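PDB 6VJ5: ESX-5 secretion-associated protein EspG5 from Mycobacterium marinum, which acts as a specific cytoplasmic chaperone for cognate PE/PPE proteins, keeping their dimers from aggregating and allowing LipY and PE31/PPE18 to be secreted. Local coordinates for residues 16-21 with 44-49; 189-194 with 214-219; 156-161 with 249-254. All blocks are in the same frame, centred on the assembly; numbering follows the deposited sequence.

Contact 1: 16-21 with 44-49; sequences GFWMLQ and NDWLNE
Two indoles meet at their outer corners: CH2 of Trp18 comes to 3.4 Å from CH2 of Trp46, and CZ2 of Trp18 lies 3.9 Å from CZ2 of Trp46. The side chains cross at about a right angle. Their six-membered rings, with centroids 5.5 Å apart and planes turned by 59°, form an oblique pair. Leu47 directs its first side-chain bond at the helix, and its CD2 lies over one face of the Trp46 ring, 4.0 Å above the plane and offset to the rim, while SD of Met19 approaches Leu47 O at 4.0 Å. No hydrogen bond crosses between the segments, and broad apolar surfaces make the contact. It lays a short 3-10 turn, residues 45-47, on helix 14-23, so that the long loop leading to helix 51-58 folds back on the helix it left. Trp18 reaches across because its CG is anti to the backbone N (chi1 167°), and its indole is positioned by a cation-pi contact with Arg36. Tryptophan suits the place by offering a large ring with a single N-H, which bonds weakly to Pro37 O. Met19 also touches Met53 and Met56 of helix 51-58. Trp46 also stacks on a polar side chain of another protein chain.

Contact 2: 189-194 with 214-219; sequences SGFNVF and QALSDP
Phe191 lays its ring against the last turn of helix 206-217, where Leu216 and Ser217 receive it. Leu216 comes first. Its CB sits 3.8 Å from both CE1 and CZ of Phe191, and CD1 of Leu216 follows at 4.0 Å from CE1, so the leucine meets this end of the ring obliquely while the two side chains cross at about a right angle. The isobutyl group suits a buried position that also touches Lys245 of strand 234-247 and an apolar side chain of another protein chain. The facing loop starts from another helix end: Gly190 has positive phi and closes helix 176-188 in a Schellman motif, and the next residue, Phe191, has its first side-chain bond directed at helix 206-217. Phe191 also packs edge-to-face with Trp186 of helix 176-188, whose NE1 is hydrogen-bonded to Asn192 O. Further along, Asn192 OD1 accepts from Phe194 N at 3.3 Å in an Asx turn, with the donor well above the carbonyl plane. Ser217 comes next, its CB over one face of the ring in a CH-pi contact, 4.2 Å from the ring centroid of Phe191 and 27° off the normal. A small residue allows this close approach. With OG anti to the backbone N (chi1 179°), its hydroxyl comes no nearer than 4.0 Å to CD2 of Phe191, which leaves the methylene to cover the ring. At Asp218 the helix gives way to loop, although its N still bonds to Gln214 O at 3.0 Å.

Contact 3: 156-161 with 249-254; sequences DGLESI and GGRIAL
Arg251 reaches from strand 250-256 to helix 147-159, where Glu159 binds one end of its guanidinium and Leu158 covers one of its faces. The ionic part is a pair of salt bridges. Arg251 NH1 donates to Glu159 OE2 at 3.1 Å with an N-H...O angle of 153°. The acceptor lies near the guanidinium plane, yet the donor meets OE2 from above the carboxylate, the two planes being 68° apart. This is a one-oxygen grip, as OE1 of Glu159 stays 3.7 Å from NH2 of Arg251. A bend at chi2 (-79°) folds the glutamate chain back to reach the arginine. The stronger polar partner of Arg251 is Asp246, which forms a salt bridge with NE. The apolar part is Leu158, whose CD2 rests over the guanidinium face, 3.4 Å from NE of Arg251, with CG 3.7 Å from NH2. Leu158 also packs on Val223 and Leu244, tying the helix to the sheet. A long side chain ending in a planar cation suits this place: two carboxylates bind it, Asp246 at NE and Glu159 at NH1, which would probably stabilise the buried positive charge, while the leucine sits on a face that needs no hydrogen bonds.

How the contacts relate
Along the chain contact 1 comes first and closes completely, whereas contact 2 is nested inside the loop that contact 3 closes. Contact 1, on helix 14-23, lies across the chain's centre from the other two, its centre 47 Å from that of contact 2 and 38 Å from that of contact 3. Contacts 2 and 3 are neighbours, with centres 18 Å apart: Ala215 on helix 206-217 packs against Ile252 on strand 250-256. That strand belongs to the large antiparallel sheet, which spans to outermost strand 10-13, directly before helix 14-23. Segments of all three contacts touch another protein chain, consistent with a chaperone surface that extends over much of the chain.

Contact 1: 16-21 with 44-49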
# COMPACT_ATOMS: atom_id res chain seq x y z
N GLY C 16 -11.30 -0.81 -12.73
CA GLY C 16 -12.58 -0.16 -12.51
C GLY C 16 -13.24 -0.56 -11.20
O GLY C 16 -13.83 0.27 -10.52
N PHE C 17 -13.13 -1.84 -10.84
CA PHE C 17 -13.72 -2.27 -9.57
C PHE C 17 -13.05 -1.57 -8.39
O PHE C 17 -13.71 -1.31 -7.38
CB PHE C 17 -13.60 -3.78 -9.41
CG PHE C 17 -14.44 -4.32 -8.29
CD1 PHE C 17 -14.00 -4.27 -6.98
CD2 PHE C 17 -15.69 -4.85 -8.55
CE1 PHE C 17 -14.77 -4.76 -5.95
CE2 PHE C 17 -16.47 -5.34 -7.52
CZ PHE C 17 -16.01 -5.30 -6.23
N TRP C 18 -11.75 -1.29 -8.50
CA TRP C 18 -11.06 -0.60 -7.42
C TRP C 18 -11.48 0.86 -7.32
O TRP C 18 -11.55 1.40 -6.22
CB TRP C 18 -9.55 -0.72 -7.64
CG TRP C 18 -8.72 0.18 -6.80
CD1 TRP C 18 -8.31 -0.03 -5.51
CD2 TRP C 18 -8.17 1.44 -7.19
NE1 TRP C 18 -7.54 1.02 -5.08
CE2 TRP C 18 -7.44 1.93 -6.09
CE3 TRP C 18 -8.22 2.19 -8.36
CZ2 TRP C 18 -6.77 3.15 -6.13
CZ3 TRP C 18 -7.56 3.40 -8.40
CH2 TRP C 18 -6.84 3.87 -7.29
N MET C 19 -11.78 1.50 -8.45
CA MET C 19 -12.23 2.89 -8.40
C MET C 19 -13.59 3.00 -7.73
O MET C 19 -13.80 3.89 -6.90
CB MET C 19 -12.26 3.47 -9.81
CG MET C 19 -10.97 3.19 -10.57
SD MET C 19 -10.56 4.41 -11.83
CE MET C 19 -12.03 4.31 -12.85
N LEU C 20 -14.52 2.10 -8.06
CA LEU C 20 -15.80 2.10 -7.37
C LEU C 20 -15.61 1.97 -5.87
O LEU C 20 -16.26 2.67 -5.08
CB LEU C 20 -16.68 0.97 -7.89
CG LEU C 20 -16.86 0.98 -9.41
CD1 LEU C 20 -17.57 -0.27 -9.88
CD2 LEU C 20 -17.61 2.23 -9.85
N GLN C 21 -14.70 1.09 -5.45
CA GLN C 21 -14.37 1.00 -4.03
C GLN C 21 -13.90 2.34 -3.50
O GLN C 21 -14.27 2.74 -2.38
CB GLN C 21 -13.28 -0.05 -3.81
CG GLN C 21 -13.73 -1.47 -4.05
CD GLN C 21 -12.59 -2.44 -3.91
OE1 GLN C 21 -11.67 -2.45 -4.72
NE2 GLN C 21 -12.64 -3.27 -2.87
N ASN C 44 -9.09 11.75 -3.80
CA ASN C 44 -9.41 10.73 -4.79
C ASN C 44 -9.57 11.31 -6.19
O ASN C 44 -10.10 10.63 -7.07
CB ASN C 44 -10.69 9.99 -4.38
CG ASN C 44 -10.41 8.78 -3.49
OD1 ASN C 44 -9.26 8.46 -3.18
ND2 ASN C 44 -11.47 8.09 -3.08
N ASP C 45 -9.12 12.55 -6.41
CA ASP C 45 -9.26 13.19 -7.72
C ASP C 45 -8.28 12.64 -8.75
O ASP C 45 -8.54 12.74 -9.95
CB ASP C 45 -9.07 14.71 -7.58
CG ASP C 45 -9.41 15.46 -8.86
OD1 ASP C 45 -9.96 14.84 -9.80
OD2 ASP C 45 -9.13 16.68 -8.93
N TRP C 46 -7.16 12.06 -8.31
CA TRP C 46 -6.26 11.38 -9.24
C TRP C 46 -6.92 10.15 -9.86
O TRP C 46 -6.42 9.64 -10.88
CB TRP C 46 -4.96 10.98 -8.54
CG TRP C 46 -5.08 9.86 -7.55
CD1 TRP C 46 -5.59 9.93 -6.28
CD2 TRP C 46 -4.66 8.50 -7.73
NE1 TRP C 46 -5.53 8.70 -5.67
CE2 TRP C 46 -4.95 7.80 -6.53
CE3 TRP C 46 -4.06 7.80 -8.78
CZ2 TRP C 46 -4.68 6.44 -6.37
CZ3 TRP C 46 -3.78 6.45 -8.62
CH2 TRP C 46 -4.09 5.79 -7.42
N LEU C 47 -8.02 9.67 -9.28
CA LEU C 47 -8.80 8.62 -9.92
C LEU C 47 -9.42 9.09 -11.22
O LEU C 47 -9.56 8.31 -12.17
CB LEU C 47 -9.89 8.13 -8.96
CG LEU C 47 -9.41 7.61 -7.61
CD1 LEU C 47 -10.56 7.33 -6.67
CD2 LEU C 47 -8.56 6.37 -7.81
N ASN C 48 -9.81 10.37 -11.30
CA ASN C 48 -10.41 10.92 -12.51
C ASN C 48 -9.49 10.84 -13.71
O ASN C 48 -9.95 10.99 -14.85
CB ASN C 48 -10.82 12.38 -12.29
CG ASN C 48 -12.25 12.54 -11.83
OD1 ASN C 48 -13.12 11.75 -12.20
ND2 ASN C 48 -12.51 13.57 -11.03
N GLU C 49 -8.19 10.63 -13.49
CA GLU C 49 -7.23 10.50 -14.58
C GLU C 49 -7.20 9.10 -15.18
O GLU C 49 -6.79 8.94 -16.33
CB GLU C 49 -5.83 10.89 -14.09
CG GLU C 49 -5.59 12.39 -14.05
CD GLU C 49 -4.54 12.82 -13.03
OE1 GLU C 49 -3.84 11.94 -12.47
OE2 GLU C 49 -4.41 14.04 -12.79

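Contact 2: 189-194 with 214-219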
# COMPACT_ATOMS: atom_id res chain seq x y z
N SER C 189 3.54 -41.58 -4.21
CA SER C 189 3.83 -42.76 -5.01
C SER C 189 3.41 -42.59 -6.47
O SER C 189 3.57 -43.53 -7.25
CB SER C 189 3.13 -43.99 -4.43
OG SER C 189 1.77 -44.04 -4.80
N GLY C 190 2.90 -41.42 -6.84
CA GLY C 190 2.35 -41.24 -8.17
C GLY C 190 0.94 -41.76 -8.35
O GLY C 190 0.50 -41.91 -9.50
N PHE C 191 0.22 -42.04 -7.26
CA PHE C 191 -1.11 -42.63 -7.33
C PHE C 191 -1.05 -44.04 -7.91
O PHE C 191 -1.91 -44.45 -8.68
CB PHE C 191 -2.07 -41.74 -8.13
CG PHE C 191 -2.38 -40.44 -7.44
CD1 PHE C 191 -3.28 -40.39 -6.39
CD2 PHE C 191 -1.74 -39.28 -7.83
CE1 PHE C 191 -3.54 -39.20 -5.74
CE2 PHE C 191 -2.00 -38.08 -7.19
CZ PHE C 191 -2.91 -38.04 -6.14
N ASN C 192 -0.03 -44.79 -7.50
CA ASN C 192 0.19 -46.12 -8.03
C ASN C 192 -0.93 -47.07 -7.61
O ASN C 192 -1.31 -47.11 -6.44
CB ASN C 192 1.54 -46.66 -7.56
CG ASN C 192 1.89 -47.98 -8.20
OD1 ASN C 192 2.01 -49.00 -7.53
ND2 ASN C 192 2.05 -47.96 -9.52
N VAL C 193 -1.42 -47.85 -8.57
CA VAL C 193 -2.56 -48.71 -8.34
C VAL C 193 -2.30 -49.76 -7.27
O VAL C 193 -3.25 -50.33 -6.73
CB VAL C 193 -2.96 -49.40 -9.67
CG1 VAL C 193 -3.28 -48.36 -10.73
CG2 VAL C 193 -1.85 -50.33 -10.13
N PHE C 194 -1.03 -50.03 -6.97
CA PHE C 194 -0.69 -51.00 -5.93
C PHE C 194 -0.49 -50.36 -4.56
O PHE C 194 -0.29 -51.09 -3.58
CB PHE C 194 0.60 -51.76 -6.29
CG PHE C 194 0.50 -52.57 -7.55
CD1 PHE C 194 -0.29 -53.71 -7.59
CD2 PHE C 194 1.20 -52.20 -8.68
CE1 PHE C 194 -0.38 -54.46 -8.75
CE2 PHE C 194 1.11 -52.95 -9.85
CZ PHE C 194 0.32 -54.08 -9.88
N GLN C 214 -8.36 -41.12 -9.89
CA GLN C 214 -8.51 -40.43 -11.17
C GLN C 214 -8.83 -38.96 -10.97
O GLN C 214 -8.26 -38.10 -11.66
CB GLN C 214 -9.59 -41.12 -11.99
CG GLN C 214 -9.14 -42.44 -12.60
CD GLN C 214 -10.27 -43.43 -12.79
OE1 GLN C 214 -11.45 -43.08 -12.74
NE2 GLN C 214 -9.92 -44.69 -12.99
N ALA C 215 -9.72 -38.65 -10.03
CA ALA C 215 -10.10 -37.25 -9.80
C ALA C 215 -8.94 -36.46 -9.21
O ALA C 215 -8.74 -35.29 -9.56
CB ALA C 215 -11.32 -37.19 -8.88
N LEU C 216 -8.16 -37.07 -8.32
CA LEU C 216 -7.04 -36.37 -7.71
C LEU C 216 -5.84 -36.28 -8.65
O LEU C 216 -5.06 -35.32 -8.57
CB LEU C 216 -6.61 -37.07 -6.42
CG LEU C 216 -7.65 -37.26 -5.32
CD1 LEU C 216 -7.03 -38.01 -4.14
CD2 LEU C 216 -8.21 -35.92 -4.89
N SER C 217 -5.67 -37.27 -9.52
CA SER C 217 -4.49 -37.38 -10.36
C SER C 217 -4.60 -36.58 -11.65
O SER C 217 -3.60 -36.02 -12.11
CB SER C 217 -4.24 -38.86 -10.69
OG SER C 217 -3.12 -39.03 -11.53
N ASP C 218 -5.80 -36.50 -12.22
CA ASP C 218 -5.97 -35.85 -13.52
C ASP C 218 -7.40 -35.34 -13.65
O ASP C 218 -8.17 -35.86 -14.47
CB ASP C 218 -5.64 -36.83 -14.65
CG ASP C 218 -5.80 -36.20 -16.02
OD1 ASP C 218 -5.26 -35.10 -16.24
OD2 ASP C 218 -6.47 -36.82 -16.87
N PRO C 219 -7.79 -34.34 -12.87
CA PRO C 219 -9.17 -33.85 -12.91
C PRO C 219 -9.42 -33.04 -14.17
O PRO C 219 -8.53 -32.38 -14.70
CB PRO C 219 -9.29 -33.00 -11.65
CG PRO C 219 -7.88 -32.49 -11.43
CD PRO C 219 -6.95 -33.59 -11.92

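Contact 3: 156-161 with 249-254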
# COMPACT_ATOMS: atom_id res chain seq x y z
N ASP C 156 -24.47 -25.56 -11.80
CA ASP C 156 -24.61 -24.91 -13.10
C ASP C 156 -23.28 -24.31 -13.55
O ASP C 156 -22.91 -24.41 -14.72
CB ASP C 156 -25.70 -23.84 -13.04
CG ASP C 156 -27.03 -24.35 -13.56
OD1 ASP C 156 -27.19 -25.58 -13.74
OD2 ASP C 156 -27.92 -23.51 -13.81
N GLY C 157 -22.55 -23.68 -12.63
CA GLY C 157 -21.25 -23.14 -12.98
C GLY C 157 -20.26 -24.24 -13.35
O GLY C 157 -19.43 -24.08 -14.25
N LEU C 158 -20.33 -25.37 -12.64
CA LEU C 158 -19.42 -26.47 -12.91
C LEU C 158 -19.73 -27.12 -14.25
O LEU C 158 -18.83 -27.33 -15.07
CB LEU C 158 -19.48 -27.48 -11.77
CG LEU C 158 -18.55 -28.68 -11.89
CD1 LEU C 158 -17.15 -28.24 -12.25
CD2 LEU C 158 -18.55 -29.47 -10.59
N GLU C 159 -21.00 -27.44 -14.50
CA GLU C 159 -21.38 -28.03 -15.78
C GLU C 159 -21.03 -27.10 -16.94
O GLU C 159 -20.73 -27.58 -18.05
CB GLU C 159 -22.87 -28.35 -15.80
CG GLU C 159 -23.33 -29.36 -14.75
CD GLU C 159 -23.03 -30.80 -15.12
OE1 GLU C 159 -22.30 -31.02 -16.11
OE2 GLU C 159 -23.53 -31.72 -14.44
N SER C 160 -21.05 -25.79 -16.73
CA SER C 160 -20.68 -24.87 -17.80
C SER C 160 -19.21 -25.00 -18.19
O SER C 160 -18.82 -24.48 -19.24
CB SER C 160 -20.97 -23.42 -17.40
OG SER C 160 -20.01 -22.94 -16.47
N ILE C 161 -18.40 -25.66 -17.38
CA ILE C 161 -17.00 -25.92 -17.69
C ILE C 161 -16.82 -27.31 -18.29
O ILE C 161 -16.14 -27.47 -19.30
CB ILE C 161 -16.13 -25.75 -16.42
CG1 ILE C 161 -16.18 -24.30 -15.93
CG2 ILE C 161 -14.70 -26.17 -16.71
CD1 ILE C 161 -15.61 -24.12 -14.54
N GLY C 249 -13.63 -41.48 -13.84
CA GLY C 249 -14.68 -42.27 -13.26
C GLY C 249 -15.87 -41.50 -12.75
O GLY C 249 -16.70 -42.07 -12.04
N GLY C 250 -15.99 -40.22 -13.08
CA GLY C 250 -17.13 -39.42 -12.69
C GLY C 250 -16.76 -38.35 -11.68
O GLY C 250 -15.60 -38.18 -11.29
N ARG C 251 -17.80 -37.63 -11.26
CA ARG C 251 -17.66 -36.49 -10.37
C ARG C 251 -17.84 -36.91 -8.92
O ARG C 251 -18.84 -37.54 -8.57
CB ARG C 251 -18.68 -35.41 -10.73
CG ARG C 251 -18.61 -34.16 -9.87
CD ARG C 251 -19.55 -33.11 -10.39
NE ARG C 251 -19.15 -32.63 -11.71
CZ ARG C 251 -19.98 -32.11 -12.60
NH1 ARG C 251 -21.27 -32.00 -12.32
NH2 ARG C 251 -19.52 -31.69 -13.78
N ILE C 252 -16.86 -36.55 -8.09
CA ILE C 252 -16.84 -36.92 -6.68
C ILE C 252 -16.99 -35.67 -5.83
O ILE C 252 -16.57 -34.57 -6.21
CB ILE C 252 -15.53 -37.66 -6.32
CG1 ILE C 252 -15.30 -38.82 -7.29
CG2 ILE C 252 -15.57 -38.14 -4.88
CD1 ILE C 252 -14.02 -39.60 -7.03
N ALA C 253 -17.60 -35.84 -4.65
CA ALA C 253 -17.80 -34.76 -3.69
C ALA C 253 -17.12 -35.13 -2.38
O ALA C 253 -17.32 -36.23 -1.87
CB ALA C 253 -19.29 -34.51 -3.45
N LEU C 254 -16.34 -34.19 -1.85
CA LEU C 254 -15.64 -34.37 -0.59
C LEU C 254 -15.98 -33.22 0.34
O LEU C 254 -16.00 -32.06 -0.08
CB LEU C 254 -14.13 -34.43 -0.80
CG LEU C 254 -13.63 -35.45 -1.82
CD1 LEU C 254 -12.31 -35.01 -2.41
CD2 LEU C 254 -13.49 -36.81 -1.16